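Local coordinates for lysozyme (PDB 4PJ2), which lyses the Gram-positive bacterium Micrococcus luteus by hydrolysing beta-1,4-linkages of peptidoglycan, and also has chitinase activity, at residues 14-27 / 32-44. Numbering follows the deposited sequence. Where two conformers were deposited one is given.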
# COMPACT_ATOMS: atom_id res chain seq x y z
N ILE D 14 7.84 5.88 -17.97
CA ILE D 14 7.07 5.12 -17.00
C ILE D 14 6.11 4.18 -17.70
O ILE D 14 5.95 3.03 -17.31
CB ILE D 14 6.30 6.05 -16.03
CG1 ILE D 14 7.29 6.87 -15.21
CG2 ILE D 14 5.37 5.21 -15.13
CD1 ILE D 14 6.66 8.00 -14.37
N CYS D 15 5.46 4.67 -18.75
CA CYS D 15 4.54 3.85 -19.53
C CYS D 15 5.28 2.63 -20.09
O CYS D 15 4.84 1.50 -19.94
CB CYS D 15 3.92 4.71 -20.63
SG CYS D 15 2.43 4.05 -21.39
N LYS D 16 6.44 2.85 -20.70
CA LYS D 16 7.22 1.74 -21.24
C LYS D 16 7.64 0.75 -20.15
O LYS D 16 7.57 -0.46 -20.33
CB LYS D 16 8.45 2.27 -21.97
CG LYS D 16 8.11 2.95 -23.29
CD LYS D 16 9.33 3.53 -23.99
CE LYS D 16 8.92 4.25 -25.28
NZ LYS D 16 10.08 4.72 -26.10
N MET D 17 8.03 1.28 -19.00
CA MET D 17 8.42 0.45 -17.87
C MET D 17 7.29 -0.45 -17.41
O MET D 17 7.50 -1.63 -17.13
CB MET D 17 8.85 1.36 -16.71
CG MET D 17 9.40 0.64 -15.48
SD MET D 17 10.85 -0.37 -15.93
CE MET D 17 11.34 -0.86 -14.26
N GLU D 18 6.07 0.10 -17.34
CA GLU D 18 4.95 -0.59 -16.71
C GLU D 18 4.32 -1.63 -17.62
O GLU D 18 3.92 -2.70 -17.16
CB GLU D 18 3.86 0.42 -16.29
CG GLU D 18 4.24 1.31 -15.11
CD GLU D 18 4.49 0.53 -13.84
OE1 GLU D 18 4.01 -0.62 -13.72
OE2 GLU D 18 5.17 1.10 -12.95
N SER D 19 4.20 -1.29 -18.90
CA SER D 19 3.42 -2.12 -19.82
C SER D 19 4.02 -2.26 -21.21
O SER D 19 3.41 -2.87 -22.07
CB SER D 19 2.03 -1.49 -19.97
OG SER D 19 2.14 -0.21 -20.57
N GLY D 20 5.22 -1.73 -21.43
CA GLY D 20 5.71 -1.58 -22.79
C GLY D 20 4.87 -0.54 -23.51
O GLY D 20 4.81 -0.50 -24.74
N CYS D 21 4.24 0.31 -22.71
CA CYS D 21 3.24 1.30 -23.14
C CYS D 21 2.15 0.75 -24.05
O CYS D 21 1.98 1.18 -25.20
CB CYS D 21 3.89 2.55 -23.75
SG CYS D 21 2.95 4.08 -23.38
N ARG D 22 1.39 -0.19 -23.51
CA ARG D 22 0.24 -0.77 -24.21
C ARG D 22 -0.93 -0.88 -23.24
O ARG D 22 -0.73 -0.98 -22.02
CB ARG D 22 0.58 -2.17 -24.76
CG ARG D 22 1.62 -2.19 -25.86
CD ARG D 22 1.87 -3.61 -26.37
NE ARG D 22 0.67 -4.23 -26.95
CZ ARG D 22 0.34 -4.18 -28.23
NH1 ARG D 22 1.10 -3.54 -29.11
NH2 ARG D 22 -0.76 -4.79 -28.65
N ASN D 23 -2.16 -0.86 -23.76
CA ASN D 23 -3.33 -1.12 -22.92
C ASN D 23 -3.46 -2.61 -22.65
O ASN D 23 -4.12 -3.34 -23.40
CB ASN D 23 -4.62 -0.62 -23.56
CG ASN D 23 -5.83 -0.92 -22.69
OD1 ASN D 23 -5.71 -1.22 -21.50
ND2 ASN D 23 -7.01 -0.82 -23.28
N VAL D 24 -2.85 -3.06 -21.57
CA VAL D 24 -2.73 -4.48 -21.30
C VAL D 24 -3.90 -5.08 -20.52
O VAL D 24 -3.92 -6.28 -20.24
CB VAL D 24 -1.43 -4.77 -20.52
CG1 VAL D 24 -0.21 -4.50 -21.39
CG2 VAL D 24 -1.37 -3.95 -19.23
N GLY D 25 -4.90 -4.26 -20.18
CA GLY D 25 -6.02 -4.74 -19.39
C GLY D 25 -5.65 -4.85 -17.92
O GLY D 25 -4.65 -4.27 -17.49
N CYS D 26 -6.45 -5.58 -17.15
CA CYS D 26 -6.22 -5.73 -15.71
C CYS D 26 -5.61 -7.09 -15.37
O CYS D 26 -6.09 -8.13 -15.83
CB CYS D 26 -7.52 -5.54 -14.93
SG CYS D 26 -8.27 -3.90 -15.10
N LYS D 27 -4.56 -7.06 -14.56
CA LYS D 27 -3.84 -8.27 -14.17
C LYS D 27 -3.85 -8.44 -12.67
O LYS D 27 -3.73 -7.47 -11.92
CB LYS D 27 -2.40 -8.22 -14.68
CG LYS D 27 -2.30 -8.17 -16.20
CD LYS D 27 -0.97 -7.60 -16.64
CE LYS D 27 -1.03 -7.16 -18.09
NZ LYS D 27 0.24 -6.49 -18.52
N SER D 32 -5.28 -8.65 -6.01
CA SER D 32 -5.42 -7.22 -6.30
C SER D 32 -5.19 -6.97 -7.78
O SER D 32 -4.25 -7.50 -8.37
CB SER D 32 -4.39 -6.44 -5.47
OG SER D 32 -4.63 -5.05 -5.56
N LEU D 33 -6.07 -6.18 -8.38
CA LEU D 33 -5.96 -5.87 -9.80
C LEU D 33 -5.18 -4.59 -10.06
O LEU D 33 -5.35 -3.59 -9.36
CB LEU D 33 -7.35 -5.70 -10.42
CG LEU D 33 -8.16 -6.95 -10.76
CD1 LEU D 33 -9.55 -6.55 -11.24
CD2 LEU D 33 -7.45 -7.77 -11.82
N SER D 34 -4.30 -4.64 -11.06
CA SER D 34 -3.62 -3.46 -11.56
C SER D 34 -3.91 -3.39 -13.05
O SER D 34 -3.82 -4.42 -13.75
CB SER D 34 -2.12 -3.57 -11.30
OG SER D 34 -1.46 -2.37 -11.63
N CYS D 35 -4.24 -2.21 -13.55
CA CYS D 35 -4.79 -2.09 -14.89
C CYS D 35 -4.05 -1.13 -15.82
O CYS D 35 -3.61 -0.05 -15.41
CB CYS D 35 -6.26 -1.64 -14.79
SG CYS D 35 -7.32 -2.69 -13.76
N GLY D 36 -3.94 -1.53 -17.08
CA GLY D 36 -3.69 -0.58 -18.15
C GLY D 36 -2.27 -0.12 -18.36
O GLY D 36 -1.31 -0.69 -17.84
N TYR D 37 -2.17 0.95 -19.16
CA TYR D 37 -0.90 1.53 -19.59
C TYR D 37 0.08 1.78 -18.46
O TYR D 37 1.29 1.57 -18.62
CB TYR D 37 -1.15 2.88 -20.26
CG TYR D 37 -1.86 2.81 -21.60
CD1 TYR D 37 -3.24 2.88 -21.69
CD2 TYR D 37 -1.13 2.70 -22.78
CE1 TYR D 37 -3.88 2.83 -22.92
CE2 TYR D 37 -1.76 2.65 -24.01
CZ TYR D 37 -3.14 2.71 -24.06
OH TYR D 37 -3.77 2.67 -25.28
N PHE D 38 -0.42 2.28 -17.32
CA PHE D 38 0.42 2.68 -16.19
C PHE D 38 0.29 1.73 -15.01
O PHE D 38 0.86 1.98 -13.95
CB PHE D 38 0.11 4.12 -15.77
CG PHE D 38 0.57 5.14 -16.78
CD1 PHE D 38 -0.26 5.54 -17.81
CD2 PHE D 38 1.86 5.65 -16.71
CE1 PHE D 38 0.18 6.48 -18.74
CE2 PHE D 38 2.30 6.58 -17.64
CZ PHE D 38 1.47 6.98 -18.66
N GLN D 39 -0.45 0.63 -15.17
CA GLN D 39 -0.63 -0.37 -14.11
C GLN D 39 -1.10 0.29 -12.81
O GLN D 39 -0.47 0.19 -11.75
CB GLN D 39 0.66 -1.15 -13.92
CG GLN D 39 0.96 -2.09 -15.09
CD GLN D 39 -0.04 -3.22 -15.15
OE1 GLN D 39 0.03 -4.16 -14.36
NE2 GLN D 39 -1.00 -3.13 -16.06
N ILE D 40 -2.26 0.94 -12.92
CA ILE D 40 -2.88 1.68 -11.82
C ILE D 40 -3.84 0.78 -11.07
O ILE D 40 -4.63 0.06 -11.68
CB ILE D 40 -3.65 2.90 -12.40
CG1 ILE D 40 -2.65 3.96 -12.87
CG2 ILE D 40 -4.62 3.49 -11.38
CD1 ILE D 40 -3.28 5.07 -13.70
N LYS D 41 -3.75 0.80 -9.74
CA LYS D 41 -4.68 0.06 -8.90
C LYS D 41 -5.78 0.99 -8.39
O LYS D 41 -5.70 2.21 -8.53
CB LYS D 41 -3.94 -0.60 -7.73
CG LYS D 41 -2.93 -1.62 -8.20
CD LYS D 41 -2.24 -2.35 -7.07
CE LYS D 41 -1.40 -1.37 -6.26
NZ LYS D 41 -0.47 -2.04 -5.33
N GLU D 42 -6.81 0.40 -7.81
CA GLU D 42 -7.99 1.15 -7.41
C GLU D 42 -7.66 2.26 -6.41
O GLU D 42 -8.16 3.37 -6.52
CB GLU D 42 -9.04 0.20 -6.82
CG GLU D 42 -10.39 0.87 -6.65
CD GLU D 42 -11.47 -0.10 -6.22
OE1 GLU D 42 -11.14 -1.24 -5.85
OE2 GLU D 42 -12.66 0.29 -6.27
N ALA D 43 -6.81 1.96 -5.43
CA ALA D 43 -6.44 2.95 -4.42
C ALA D 43 -5.79 4.17 -5.05
O ALA D 43 -5.98 5.31 -4.60
CB ALA D 43 -5.51 2.34 -3.40
N TYR D 44 -4.98 3.92 -6.07
CA TYR D 44 -4.27 4.97 -6.78
C TYR D 44 -5.28 5.85 -7.51
O TYR D 44 -5.23 7.08 -7.40
CB TYR D 44 -3.28 4.34 -7.74
CG TYR D 44 -2.27 5.25 -8.42
CD1 TYR D 44 -2.65 6.13 -9.42
CD2 TYR D 44 -0.92 5.14 -8.13
CE1 TYR D 44 -1.72 6.92 -10.07
CE2 TYR D 44 0.03 5.92 -8.79
CZ TYR D 44 -0.38 6.82 -9.74
OH TYR D 44 0.54 7.57 -10.42
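Lys27 and Ser34 form an antiparallel hydrogen-bonded pair, Lys27 N to Ser34 O at 2.9 Å and Ser34 N to Lys27 O, and Gly36 N also donates to Gly25 O, just beyond the paired residues. Cys26 and Cys35, the adjoining non-hydrogen-bonded pair, bring their CA atoms within 4.0 Å, and their SG atoms are joined in a disulfide that ties the two strands together. Gly25 and Gly36 both have positive phi, a conformation that suits a residue without a side chain. Beyond the hairpin of strands 26-29 and 32-35, the turn Gly36-Gln39 abuts helix 8-19, which carries Glu18, the predicted proton donor of this type-I lysozyme. Ser19 suits its place because its small hydroxyl works twice: OG donates to Tyr37 O (2.8 Å) and accepts from Arg22 N, an ST motif. Tyr37 lays one ring face over the flat Arg22-Asn23 peptide, with Asn23 N 3.5 Å from Tyr37 CE2. Cys15 SG, anti to its own nitrogen (chi1 -163°), sits over the Phe38 face, while Ile14 CG2 meets that ring's edge. Gln39 CB lies 3.4 Å from Glu18 OE1, and the side chain, bent at chi2 (-68°), turns NE2 back onto a lone pair of Gly36 O; Glu18 OE2 is hydrogen-bonded to Tyr108 OH and to Ser86 OG of the other chain, a putative exported protein.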